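Local coordinates for protein DNA polymerase III beta subunit (Streptococcus pyogenes, PDB 2AVT) that probably encircles DNA as a ring-shaped dimeric sliding clamp and tethers the replicative polymerase to its template, at residues A[262-267]-A[348-353]; A[291-296]-A[324-329]; A[297-302]-A[313-318]. All coordinates share one frame; numbering follows the deposited sequence.

Contact 1 of 3, residues A[262-267]-A[348-353]; sequences TEVVFN and IHFLSP
The imidazole of His349 and the carboxylate of Glu263 run side by side, pointing the same way with planes only 18° apart, on the same face of two antiparallel strands. The bond between them, from His349 NE2 to Glu263 OE1 at 3.1 Å, is weak and bent; much of the contact is carbon to carbon, Glu263 CG lying 3.5 Å from His349 CD2. CG of Glu263 stands anti to its backbone N (chi1 170°), which sets it beside the imidazole, and Phe260 stacks on the same ring. The opposite face is mainly apolar; the hydroxyl of Thr262 there is hydrogen-bonded to Ser323 O. Phe266 and Ile348 cross at about a right angle, CE1 of the ring reaching CD1 of the isoleucine at 3.6 Å, while Val264 CG1 covers one face of the Phe266 ring near its rim. At the edge of the Phe350 ring, near its plane, lies Thr262 O, which also accepts the bond from Phe350 N at 2.8 Å. Two hydrogen-bonded pairs, Thr262 with Phe350 and Val264 with Ile348, flank Glu263 and His349, a non-hydrogen-bonded pair. Strand 357-361 adjoins 345-350, strand 319-322 borders 262-267 on its other side, and Leu325 and Ile327 of strand 325-329 pack on Phe350.

Contact 2 of 3, residues A[291-296]-A[324-329]; sequences KLEITQ and DLTISF
Backbone bonding joins Leu292 to Ile327 and Ile294 to Leu325, each as a hydrogen-bonded antiparallel pair. The bond from Leu292 N to Ile327 O is 2.7 Å long and nearly straight at 171°; between the two pairs, Thr326 CA sends a C-H contact to Leu292 O at 3.1 Å. Apolar contacts gather on the face of Leu292 and Ile327. CB of Leu292 meets Ile327 CG2 at 3.9 Å and the edge of the Phe329 ring at CE2, 4.0 Å away, and Phe350 of strand 345-350 also covers Leu292 and Ile294. Mixed polar and aliphatic contacts occupy the other face: the fully extended Lys291 chain crosses Thr326 obliquely, its CE 3.5 Å from Thr326 CG2, and Glu293 lies alongside the same threonine with CG facing OG1. A long salt bridge within 291-296 links Lys291 NZ to Glu293 OE2 at 3.6 Å. At the strand ends Asp324 OD2 approaches Thr295 CB at 3.1 Å, while the Thr295 hydroxyl bonds His298 O. The pair forms one side of a four-stranded antiparallel sheet, ordered 309-314, 298-305, 290-295, 325-329, whose apolar face packs within the domain, consistent with the sheet and helix layers of a DNA-clamp domain.

Contact 3 of 3, residues A[297-302]-A[313-318]; sequences NHISAH and EDLDIV
Glu313 pairs with Ala301 through two nearly straight backbone bonds, Ala301 N to Glu313 O at 2.7 Å and Glu313 N to Ala301 O at 2.9 Å. The same Glu313 carbonyl oxygen lies 3.2 Å from Ser300 CA, a C-H contact. The Glu313 carboxylate leads away from 297-302: OE1 is hydrogen-bonded to Ser111 OG of the second subunit. Asp314 follows as the non-hydrogen-bonded partner of Ser300, whose OG shares a short 2.6 Å hydrogen bond with His302 NE2. Strands 298-305 and 309-314 form a beta hairpin, and Glu313 also joins an antiparallel ladder with a strand of the second subunit, so the sheet runs on across the interface, as expected of a dimeric ring clamp. Leu315 N donates a hydrogen bond to Ile299 O at 2.8 Å. The Leu315 side chain brings CD1 to 4.2 Å from Ala301 CB and packs on Leu271 and Ala274 of helix 268-282. At Ile317, CG2 lies anti to the carbonyl carbon and meets Ile299 CG1 at 3.6 Å; the two isoleucines cross at about a right angle. Beyond them, Phe266 touches Ile317, and Val318 is backbone-bonded to Val265.

Overall arrangement
All three contacts are antiparallel strand pairings in the C-terminal domain, and they illustrate how similar backbone bonding serves different surroundings. Contacts 2 and 3 belong to one sheet, in which strands 290-295 and 298-305 are neighbours; contact 1 belongs to another, and the two sheets meet in part through Phe350 of contact 1, which lies on the apolar side of contact 2. Contact 1 is buried but carries a partly exposed histidine-glutamate pair, whereas contact 2 is only partly buried, with charged and hydroxyl side chains along one face. Contact 3, mostly buried, alone reaches the second subunit. Centres of contacts 1 and 3 lie about 12 Å apart.

Contact 1 of 3, residues A[262-267]-A[348-353]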
ATOM      1  N   THR A 262       6.814  11.142  41.230  1.00 49.50           N
ATOM      2  CA  THR A 262       7.911  11.313  40.295  1.00 47.95           C
ATOM      3  C   THR A 262       7.454  12.015  39.024  1.00 46.94           C
ATOM      4  O   THR A 262       6.322  11.837  38.576  1.00 47.02           O
ATOM      5  CB  THR A 262       8.517   9.946  39.912  1.00 48.48           C
ATOM      6  OG1 THR A 262       8.879   9.234  41.102  1.00 49.22           O
ATOM      7  CG2 THR A 262       9.753  10.133  39.050  1.00 46.79           C
ATOM      8  N   GLU A 263       8.342  12.820  38.458  1.00 45.85           N
ATOM      9  CA  GLU A 263       8.057  13.543  37.230  1.00 45.77           C
ATOM     10  C   GLU A 263       9.305  13.581  36.377  1.00 45.33           C
ATOM     11  O   GLU A 263      10.399  13.829  36.880  1.00 45.58           O
ATOM     12  CB  GLU A 263       7.634  14.990  37.508  1.00 46.19           C
ATOM     13  CG  GLU A 263       7.559  15.836  36.228  1.00 44.78           C
ATOM     14  CD  GLU A 263       7.427  17.328  36.491  1.00 46.58           C
ATOM     15  OE1 GLU A 263       6.443  17.737  37.145  1.00 46.15           O
ATOM     16  OE2 GLU A 263       8.310  18.088  36.039  1.00 45.09           O
ATOM     17  N   VAL A 264       9.138  13.331  35.083  1.00 44.17           N
ATOM     18  CA  VAL A 264      10.258  13.377  34.156  1.00 43.14           C
ATOM     19  C   VAL A 264       9.777  14.030  32.871  1.00 42.56           C
ATOM     20  O   VAL A 264       8.643  13.823  32.447  1.00 43.70           O
ATOM     21  CB  VAL A 264      10.788  11.972  33.813  1.00 43.11           C
ATOM     22  CG1 VAL A 264      12.069  12.097  32.987  1.00 42.98           C
ATOM     23  CG2 VAL A 264      11.039  11.177  35.083  1.00 42.40           C
ATOM     24  N   VAL A 265      10.639  14.833  32.261  1.00 43.26           N
ATOM     25  CA  VAL A 265      10.296  15.506  31.018  1.00 44.76           C
ATOM     26  C   VAL A 265      11.246  15.003  29.943  1.00 44.94           C
ATOM     27  O   VAL A 265      12.465  15.088  30.098  1.00 44.71           O
ATOM     28  CB  VAL A 265      10.435  17.045  31.141  1.00 44.94           C
ATOM     29  CG1 VAL A 265      10.047  17.707  29.830  1.00 43.67           C
ATOM     30  CG2 VAL A 265       9.551  17.562  32.271  1.00 43.14           C
ATOM     31  N   PHE A 266      10.686  14.465  28.862  1.00 45.01           N
ATOM     32  CA  PHE A 266      11.498  13.945  27.765  1.00 43.60           C
ATOM     33  C   PHE A 266      11.182  14.654  26.465  1.00 43.44           C
ATOM     34  O   PHE A 266      10.150  15.307  26.322  1.00 45.19           O
ATOM     35  CB  PHE A 266      11.218  12.461  27.488  1.00 43.33           C
ATOM     36  CG  PHE A 266      11.324  11.556  28.680  1.00 40.78           C
ATOM     37  CD1 PHE A 266      10.266  11.409  29.557  1.00 40.90           C
ATOM     38  CD2 PHE A 266      12.446  10.767  28.856  1.00 39.70           C
ATOM     39  CE1 PHE A 266      10.321  10.485  30.580  1.00 40.30           C
ATOM     40  CE2 PHE A 266      12.506   9.845  29.875  1.00 38.39           C
ATOM     41  CZ  PHE A 266      11.442   9.702  30.735  1.00 39.58           C
ATOM     42  N   ASN A 267      12.079  14.498  25.505  1.00 44.36           N
ATOM     43  CA  ASN A 267      11.864  15.040  24.178  1.00 44.45           C
ATOM     44  C   ASN A 267      10.858  14.023  23.622  1.00 44.97           C
ATOM     45  O   ASN A 267      11.147  12.824  23.568  1.00 45.31           O
ATOM     46  CB  ASN A 267      13.163  14.996  23.380  1.00 43.79           C
ATOM     47  CG  ASN A 267      12.967  15.373  21.933  1.00 45.18           C
ATOM     48  OD1 ASN A 267      13.453  16.406  21.481  1.00 44.41           O
ATOM     49  ND2 ASN A 267      12.246  14.536  21.196  1.00 44.57           N
ATOM     50  N   ILE A 348       5.861  13.415  32.148  1.00 39.74           N
ATOM     51  CA  ILE A 348       5.307  12.176  32.670  1.00 41.38           C
ATOM     52  C   ILE A 348       5.305  12.160  34.194  1.00 42.10           C
ATOM     53  O   ILE A 348       6.323  12.434  34.830  1.00 43.79           O
ATOM     54  CB  ILE A 348       6.096  10.949  32.147  1.00 42.18           C
ATOM     55  CG1 ILE A 348       6.203  11.016  30.618  1.00 43.90           C
ATOM     56  CG2 ILE A 348       5.390   9.664  32.560  1.00 40.75           C
ATOM     57  CD1 ILE A 348       6.805   9.770  29.981  1.00 42.41           C
ATOM     58  N   HIS A 349       4.150  11.838  34.769  1.00 42.50           N
ATOM     59  CA  HIS A 349       3.982  11.784  36.216  1.00 43.64           C
ATOM     60  C   HIS A 349       3.692  10.371  36.698  1.00 44.45           C
ATOM     61  O   HIS A 349       2.690   9.769  36.302  1.00 44.00           O
ATOM     62  CB  HIS A 349       2.831  12.694  36.651  1.00 42.69           C
ATOM     63  CG  HIS A 349       3.117  14.154  36.479  1.00 43.05           C
ATOM     64  ND1 HIS A 349       2.169  15.129  36.701  1.00 43.57           N
ATOM     65  CD2 HIS A 349       4.250  14.805  36.125  1.00 42.99           C
ATOM     66  CE1 HIS A 349       2.704  16.317  36.491  1.00 42.69           C
ATOM     67  NE2 HIS A 349       3.967  16.149  36.141  1.00 43.75           N
ATOM     68  N   PHE A 350       4.559   9.854  37.565  1.00 45.07           N
ATOM     69  CA  PHE A 350       4.393   8.502  38.103  1.00 45.16           C
ATOM     70  C   PHE A 350       4.069   8.475  39.595  1.00 45.36           C
ATOM     71  O   PHE A 350       4.480   9.354  40.355  1.00 43.43           O
ATOM     72  CB  PHE A 350       5.670   7.665  37.948  1.00 43.84           C
ATOM     73  CG  PHE A 350       6.218   7.592  36.552  1.00 44.64           C
ATOM     74  CD1 PHE A 350       7.076   8.572  36.071  1.00 43.26           C
ATOM     75  CD2 PHE A 350       5.944   6.493  35.747  1.00 44.15           C
ATOM     76  CE1 PHE A 350       7.657   8.453  34.819  1.00 43.35           C
ATOM     77  CE2 PHE A 350       6.522   6.371  34.494  1.00 43.47           C
ATOM     78  CZ  PHE A 350       7.381   7.351  34.032  1.00 41.46           C
ATOM     79  N   LEU A 351       3.341   7.439  39.998  1.00 46.60           N
ATOM     80  CA  LEU A 351       3.019   7.204  41.396  1.00 48.21           C
ATOM     81  C   LEU A 351       3.820   5.960  41.769  1.00 48.54           C
ATOM     82  O   LEU A 351       5.053   6.011  41.824  1.00 48.57           O
ATOM     83  CB  LEU A 351       1.526   6.941  41.599  1.00 48.75           C
ATOM     84  CG  LEU A 351       0.695   8.194  41.881  1.00 51.21           C
ATOM     85  CD1 LEU A 351      -0.722   7.805  42.283  1.00 50.65           C
ATOM     86  CD2 LEU A 351       1.358   8.981  43.005  1.00 52.17           C
ATOM     87  N   SER A 352       3.130   4.844  41.997  1.00 48.96           N
ATOM     88  CA  SER A 352       3.796   3.591  42.364  1.00 48.60           C
ATOM     89  C   SER A 352       3.955   2.676  41.151  1.00 48.78           C
ATOM     90  O   SER A 352       3.333   2.888  40.109  1.00 47.95           O
ATOM     91  CB  SER A 352       2.990   2.852  43.438  1.00 49.29           C
ATOM     92  OG  SER A 352       2.006   2.012  42.853  1.00 49.60           O
ATOM     93  N   PRO A 353       4.791   1.634  41.277  1.00 48.66           N
ATOM     94  CA  PRO A 353       5.020   0.689  40.182  1.00 48.04           C
ATOM     95  C   PRO A 353       3.734   0.074  39.636  1.00 47.51           C
ATOM     96  O   PRO A 353       3.683  -0.333  38.480  1.00 49.55           O
ATOM     97  CB  PRO A 353       5.932  -0.358  40.820  1.00 48.94           C
ATOM     98  CG  PRO A 353       6.724   0.452  41.801  1.00 49.02           C
ATOM     99  CD  PRO A 353       5.659   1.325  42.427  1.00 48.36           C
TER

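Contact 2 of 3, residues A[291-296]-A[324-329]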
ATOM      1  N   LYS A 291      10.856  -2.150  30.756  1.00 52.83           N
ATOM      2  CA  LYS A 291      11.135  -1.817  32.149  1.00 52.22           C
ATOM      3  C   LYS A 291      11.834  -0.471  32.249  1.00 51.80           C
ATOM      4  O   LYS A 291      12.954  -0.304  31.770  1.00 51.70           O
ATOM      5  CB  LYS A 291      12.009  -2.907  32.766  1.00 53.51           C
ATOM      6  CG  LYS A 291      12.357  -2.719  34.230  1.00 55.45           C
ATOM      7  CD  LYS A 291      13.188  -3.905  34.702  1.00 57.42           C
ATOM      8  CE  LYS A 291      13.573  -3.799  36.163  1.00 59.54           C
ATOM      9  NZ  LYS A 291      14.405  -4.968  36.575  1.00 59.58           N
ATOM     10  N   LEU A 292      11.171   0.489  32.879  1.00 51.85           N
ATOM     11  CA  LEU A 292      11.739   1.818  33.027  1.00 52.11           C
ATOM     12  C   LEU A 292      12.353   1.969  34.414  1.00 51.72           C
ATOM     13  O   LEU A 292      11.661   1.839  35.423  1.00 50.85           O
ATOM     14  CB  LEU A 292      10.647   2.869  32.809  1.00 52.20           C
ATOM     15  CG  LEU A 292      11.084   4.277  32.398  1.00 52.49           C
ATOM     16  CD1 LEU A 292      11.916   4.207  31.132  1.00 52.04           C
ATOM     17  CD2 LEU A 292       9.853   5.144  32.173  1.00 51.73           C
ATOM     18  N   GLU A 293      13.657   2.232  34.450  1.00 52.37           N
ATOM     19  CA  GLU A 293      14.382   2.406  35.705  1.00 53.03           C
ATOM     20  C   GLU A 293      14.775   3.864  35.903  1.00 53.85           C
ATOM     21  O   GLU A 293      15.674   4.380  35.236  1.00 54.23           O
ATOM     22  CB  GLU A 293      15.625   1.511  35.724  1.00 53.35           C
ATOM     23  CG  GLU A 293      15.324   0.058  36.090  1.00 54.18           C
ATOM     24  CD  GLU A 293      16.463  -0.893  35.766  1.00 54.30           C
ATOM     25  OE1 GLU A 293      17.640  -0.507  35.931  1.00 54.11           O
ATOM     26  OE2 GLU A 293      16.178  -2.039  35.352  1.00 55.81           O
ATOM     27  N   ILE A 294      14.090   4.519  36.835  1.00 53.91           N
ATOM     28  CA  ILE A 294      14.324   5.923  37.134  1.00 54.35           C
ATOM     29  C   ILE A 294      15.080   6.131  38.440  1.00 55.70           C
ATOM     30  O   ILE A 294      14.605   5.757  39.513  1.00 54.97           O
ATOM     31  CB  ILE A 294      12.990   6.689  37.229  1.00 52.88           C
ATOM     32  CG1 ILE A 294      12.246   6.611  35.896  1.00 51.46           C
ATOM     33  CG2 ILE A 294      13.245   8.135  37.604  1.00 52.09           C
ATOM     34  CD1 ILE A 294      10.867   7.218  35.944  1.00 50.66           C
ATOM     35  N   THR A 295      16.262   6.727  38.343  1.00 57.20           N
ATOM     36  CA  THR A 295      17.080   7.019  39.512  1.00 59.71           C
ATOM     37  C   THR A 295      17.698   8.395  39.315  1.00 61.39           C
ATOM     38  O   THR A 295      17.622   8.958  38.222  1.00 61.91           O
ATOM     39  CB  THR A 295      18.215   5.992  39.694  1.00 59.40           C
ATOM     40  OG1 THR A 295      19.087   6.037  38.557  1.00 59.37           O
ATOM     41  CG2 THR A 295      17.646   4.591  39.847  1.00 58.78           C
ATOM     42  N   GLN A 296      18.303   8.938  40.368  1.00 63.52           N
ATOM     43  CA  GLN A 296      18.930  10.252  40.288  1.00 64.97           C
ATOM     44  C   GLN A 296      19.832  10.389  39.065  1.00 65.51           C
ATOM     45  O   GLN A 296      20.879   9.745  38.971  1.00 65.22           O
ATOM     46  CB  GLN A 296      19.752  10.531  41.551  1.00 66.11           C
ATOM     47  CG  GLN A 296      18.931  10.898  42.775  1.00 68.45           C
ATOM     48  CD  GLN A 296      19.798  11.192  43.991  1.00 69.69           C
ATOM     49  OE1 GLN A 296      20.761  11.961  43.912  1.00 69.36           O
ATOM     50  NE2 GLN A 296      19.453  10.587  45.124  1.00 69.45           N
ATOM     51  N   ASP A 324      13.106   7.861  43.123  1.00 55.22           N
ATOM     52  CA  ASP A 324      13.510   6.872  42.139  1.00 54.07           C
ATOM     53  C   ASP A 324      12.339   5.919  41.936  1.00 53.34           C
ATOM     54  O   ASP A 324      11.468   5.802  42.800  1.00 51.69           O
ATOM     55  CB  ASP A 324      14.729   6.104  42.646  1.00 56.49           C
ATOM     56  CG  ASP A 324      15.968   6.972  42.729  1.00 58.69           C
ATOM     57  OD1 ASP A 324      15.828   8.179  43.020  1.00 60.69           O
ATOM     58  OD2 ASP A 324      17.084   6.450  42.514  1.00 60.51           O
ATOM     59  N   LEU A 325      12.318   5.236  40.796  1.00 51.73           N
ATOM     60  CA  LEU A 325      11.233   4.311  40.503  1.00 50.15           C
ATOM     61  C   LEU A 325      11.550   3.378  39.343  1.00 47.95           C
ATOM     62  O   LEU A 325      12.278   3.731  38.415  1.00 47.51           O
ATOM     63  CB  LEU A 325       9.951   5.090  40.184  1.00 50.35           C
ATOM     64  CG  LEU A 325       8.708   4.258  39.861  1.00 51.05           C
ATOM     65  CD1 LEU A 325       8.279   3.483  41.095  1.00 51.68           C
ATOM     66  CD2 LEU A 325       7.584   5.164  39.394  1.00 51.51           C
ATOM     67  N   THR A 326      10.996   2.176  39.414  1.00 46.48           N
ATOM     68  CA  THR A 326      11.162   1.178  38.373  1.00 43.35           C
ATOM     69  C   THR A 326       9.746   0.788  38.010  1.00 42.25           C
ATOM     70  O   THR A 326       8.983   0.369  38.877  1.00 42.09           O
ATOM     71  CB  THR A 326      11.895  -0.067  38.883  1.00 44.86           C
ATOM     72  OG1 THR A 326      13.238   0.278  39.244  1.00 46.04           O
ATOM     73  CG2 THR A 326      11.913  -1.149  37.804  1.00 44.35           C
ATOM     74  N   ILE A 327       9.375   0.946  36.744  1.00 39.96           N
ATOM     75  CA  ILE A 327       8.024   0.589  36.340  1.00 38.38           C
ATOM     76  C   ILE A 327       7.997  -0.162  35.004  1.00 37.48           C
ATOM     77  O   ILE A 327       8.834   0.064  34.126  1.00 36.27           O
ATOM     78  CB  ILE A 327       7.109   1.852  36.296  1.00 37.54           C
ATOM     79  CG1 ILE A 327       5.649   1.435  36.106  1.00 38.90           C
ATOM     80  CG2 ILE A 327       7.560   2.788  35.198  1.00 39.11           C
ATOM     81  CD1 ILE A 327       4.649   2.544  36.378  1.00 38.87           C
ATOM     82  N   SER A 328       7.044  -1.078  34.877  1.00 38.25           N
ATOM     83  CA  SER A 328       6.903  -1.891  33.673  1.00 38.62           C
ATOM     84  C   SER A 328       5.532  -1.690  33.046  1.00 38.03           C
ATOM     85  O   SER A 328       4.515  -1.709  33.735  1.00 37.36           O
ATOM     86  CB  SER A 328       7.093  -3.375  34.013  1.00 39.15           C
ATOM     87  OG  SER A 328       8.436  -3.651  34.370  1.00 40.60           O
ATOM     88  N   PHE A 329       5.510  -1.535  31.729  1.00 38.27           N
ATOM     89  CA  PHE A 329       4.263  -1.306  31.019  1.00 39.56           C
ATOM     90  C   PHE A 329       4.384  -1.765  29.562  1.00 40.43           C
ATOM     91  O   PHE A 329       5.485  -1.945  29.046  1.00 40.77           O
ATOM     92  CB  PHE A 329       3.951   0.189  31.064  1.00 39.72           C
ATOM     93  CG  PHE A 329       5.082   1.051  30.560  1.00 38.83           C
ATOM     94  CD1 PHE A 329       5.194   1.360  29.213  1.00 39.28           C
ATOM     95  CD2 PHE A 329       6.053   1.518  31.427  1.00 38.17           C
ATOM     96  CE1 PHE A 329       6.258   2.117  28.739  1.00 38.28           C
ATOM     97  CE2 PHE A 329       7.119   2.274  30.958  1.00 38.24           C
ATOM     98  CZ  PHE A 329       7.218   2.572  29.611  1.00 38.62           C
TER

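Contact 3 of 3, residues A[297-302]-A[313-318]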
ATOM      1  N   ASN A 297      19.413  11.230  38.127  1.00 66.61           N
ATOM      2  CA  ASN A 297      20.181  11.475  36.913  1.00 68.45           C
ATOM      3  C   ASN A 297      20.585  10.189  36.188  1.00 68.82           C
ATOM      4  O   ASN A 297      21.753   9.991  35.852  1.00 69.77           O
ATOM      5  CB  ASN A 297      21.429  12.286  37.256  1.00 68.72           C
ATOM      6  CG  ASN A 297      21.164  13.331  38.317  1.00 68.69           C
ATOM      7  OD1 ASN A 297      20.206  14.102  38.224  1.00 68.62           O
ATOM      8  ND2 ASN A 297      22.014  13.365  39.335  1.00 69.04           N
ATOM      9  N   HIS A 298      19.610   9.321  35.950  1.00 68.64           N
ATOM     10  CA  HIS A 298      19.858   8.061  35.264  1.00 67.90           C
ATOM     11  C   HIS A 298      18.533   7.376  34.951  1.00 66.81           C
ATOM     12  O   HIS A 298      17.884   6.812  35.834  1.00 67.25           O
ATOM     13  CB  HIS A 298      20.727   7.145  36.132  1.00 68.94           C
ATOM     14  CG  HIS A 298      21.039   5.825  35.500  1.00 70.15           C
ATOM     15  ND1 HIS A 298      20.064   4.988  34.999  1.00 71.20           N
ATOM     16  CD2 HIS A 298      22.217   5.184  35.304  1.00 71.11           C
ATOM     17  CE1 HIS A 298      20.627   3.891  34.525  1.00 72.23           C
ATOM     18  NE2 HIS A 298      21.933   3.985  34.697  1.00 71.46           N
ATOM     19  N   ILE A 299      18.130   7.448  33.688  1.00 65.25           N
ATOM     20  CA  ILE A 299      16.891   6.827  33.237  1.00 63.42           C
ATOM     21  C   ILE A 299      17.250   5.836  32.130  1.00 61.16           C
ATOM     22  O   ILE A 299      17.975   6.181  31.195  1.00 60.00           O
ATOM     23  CB  ILE A 299      15.914   7.878  32.682  1.00 64.36           C
ATOM     24  CG1 ILE A 299      15.766   9.022  33.686  1.00 65.62           C
ATOM     25  CG2 ILE A 299      14.556   7.243  32.422  1.00 64.48           C
ATOM     26  CD1 ILE A 299      15.338   8.567  35.059  1.00 66.50           C
ATOM     27  N   SER A 300      16.752   4.608  32.240  1.00 58.10           N
ATOM     28  CA  SER A 300      17.054   3.591  31.243  1.00 55.99           C
ATOM     29  C   SER A 300      15.889   2.650  30.955  1.00 54.48           C
ATOM     30  O   SER A 300      15.056   2.389  31.821  1.00 54.39           O
ATOM     31  CB  SER A 300      18.270   2.778  31.692  1.00 55.63           C
ATOM     32  OG  SER A 300      18.016   2.129  32.926  1.00 55.53           O
ATOM     33  N   ALA A 301      15.841   2.152  29.723  1.00 53.67           N
ATOM     34  CA  ALA A 301      14.799   1.230  29.287  1.00 52.98           C
ATOM     35  C   ALA A 301      15.401  -0.163  29.161  1.00 52.16           C
ATOM     36  O   ALA A 301      16.545  -0.322  28.745  1.00 50.63           O
ATOM     37  CB  ALA A 301      14.226   1.676  27.948  1.00 52.43           C
ATOM     38  N   HIS A 302      14.622  -1.177  29.517  1.00 52.79           N
ATOM     39  CA  HIS A 302      15.112  -2.541  29.465  1.00 52.38           C
ATOM     40  C   HIS A 302      14.047  -3.533  29.024  1.00 52.21           C
ATOM     41  O   HIS A 302      12.889  -3.464  29.440  1.00 51.78           O
ATOM     42  CB  HIS A 302      15.638  -2.947  30.844  1.00 54.02           C
ATOM     43  CG  HIS A 302      16.568  -1.944  31.450  1.00 55.83           C
ATOM     44  ND1 HIS A 302      17.825  -1.692  30.945  1.00 57.02           N
ATOM     45  CD2 HIS A 302      16.407  -1.100  32.495  1.00 55.62           C
ATOM     46  CE1 HIS A 302      18.397  -0.735  31.653  1.00 56.46           C
ATOM     47  NE2 HIS A 302      17.558  -0.359  32.601  1.00 56.08           N
ATOM     48  N   GLU A 313      18.878   0.371  27.108  1.00 54.83           N
ATOM     49  CA  GLU A 313      19.043   1.694  26.525  1.00 55.36           C
ATOM     50  C   GLU A 313      18.898   2.869  27.492  1.00 54.94           C
ATOM     51  O   GLU A 313      17.882   3.007  28.171  1.00 54.65           O
ATOM     52  CB  GLU A 313      18.046   1.860  25.376  1.00 55.01           C
ATOM     53  CG  GLU A 313      18.242   3.112  24.547  1.00 55.90           C
ATOM     54  CD  GLU A 313      17.179   3.264  23.477  1.00 57.44           C
ATOM     55  OE1 GLU A 313      16.961   2.302  22.708  1.00 57.43           O
ATOM     56  OE2 GLU A 313      16.564   4.346  23.401  1.00 58.43           O
ATOM     57  N   ASP A 314      19.922   3.717  27.529  1.00 55.42           N
ATOM     58  CA  ASP A 314      19.927   4.913  28.374  1.00 55.65           C
ATOM     59  C   ASP A 314      19.038   5.963  27.706  1.00 55.38           C
ATOM     60  O   ASP A 314      19.210   6.260  26.527  1.00 54.58           O
ATOM     61  CB  ASP A 314      21.348   5.475  28.498  1.00 56.65           C
ATOM     62  CG  ASP A 314      22.286   4.550  29.257  1.00 58.43           C
ATOM     63  OD1 ASP A 314      22.348   3.349  28.914  1.00 59.52           O
ATOM     64  OD2 ASP A 314      22.970   5.029  30.185  1.00 58.31           O
ATOM     65  N   LEU A 315      18.097   6.527  28.458  1.00 54.77           N
ATOM     66  CA  LEU A 315      17.198   7.536  27.908  1.00 54.53           C
ATOM     67  C   LEU A 315      17.599   8.964  28.272  1.00 55.72           C
ATOM     68  O   LEU A 315      17.781   9.293  29.442  1.00 55.87           O
ATOM     69  CB  LEU A 315      15.765   7.283  28.381  1.00 53.35           C
ATOM     70  CG  LEU A 315      15.129   5.971  27.919  1.00 53.64           C
ATOM     71  CD1 LEU A 315      13.706   5.863  28.451  1.00 52.99           C
ATOM     72  CD2 LEU A 315      15.139   5.919  26.407  1.00 52.33           C
ATOM     73  N   ASP A 316      17.739   9.809  27.254  1.00 56.66           N
ATOM     74  CA  ASP A 316      18.090  11.211  27.460  1.00 57.17           C
ATOM     75  C   ASP A 316      16.841  11.911  27.996  1.00 56.29           C
ATOM     76  O   ASP A 316      15.729  11.619  27.555  1.00 55.36           O
ATOM     77  CB  ASP A 316      18.525  11.839  26.131  1.00 59.10           C
ATOM     78  CG  ASP A 316      18.987  13.279  26.284  1.00 61.71           C
ATOM     79  OD1 ASP A 316      18.876  13.837  27.398  1.00 63.69           O
ATOM     80  OD2 ASP A 316      19.463  13.857  25.283  1.00 62.53           O
ATOM     81  N   ILE A 317      17.012  12.822  28.950  1.00 55.54           N
ATOM     82  CA  ILE A 317      15.859  13.521  29.507  1.00 54.70           C
ATOM     83  C   ILE A 317      16.021  15.038  29.527  1.00 53.77           C
ATOM     84  O   ILE A 317      17.119  15.564  29.335  1.00 53.53           O
ATOM     85  CB  ILE A 317      15.560  13.071  30.947  1.00 55.21           C
ATOM     86  CG1 ILE A 317      16.473  13.817  31.920  1.00 54.55           C
ATOM     87  CG2 ILE A 317      15.779  11.573  31.079  1.00 55.60           C
ATOM     88  CD1 ILE A 317      16.022  13.718  33.357  1.00 55.58           C
ATOM     89  N   VAL A 318      14.911  15.728  29.768  1.00 52.91           N
ATOM     90  CA  VAL A 318      14.903  17.183  29.828  1.00 52.19           C
ATOM     91  C   VAL A 318      15.070  17.633  31.276  1.00 52.05           C
ATOM     92  O   VAL A 318      15.856  18.531  31.571  1.00 52.29           O
ATOM     93  CB  VAL A 318      13.585  17.749  29.264  1.00 51.33           C
ATOM     94  CG1 VAL A 318      13.616  19.267  29.282  1.00 51.14           C
ATOM     95  CG2 VAL A 318      13.375  17.243  27.853  1.00 50.64           C
TER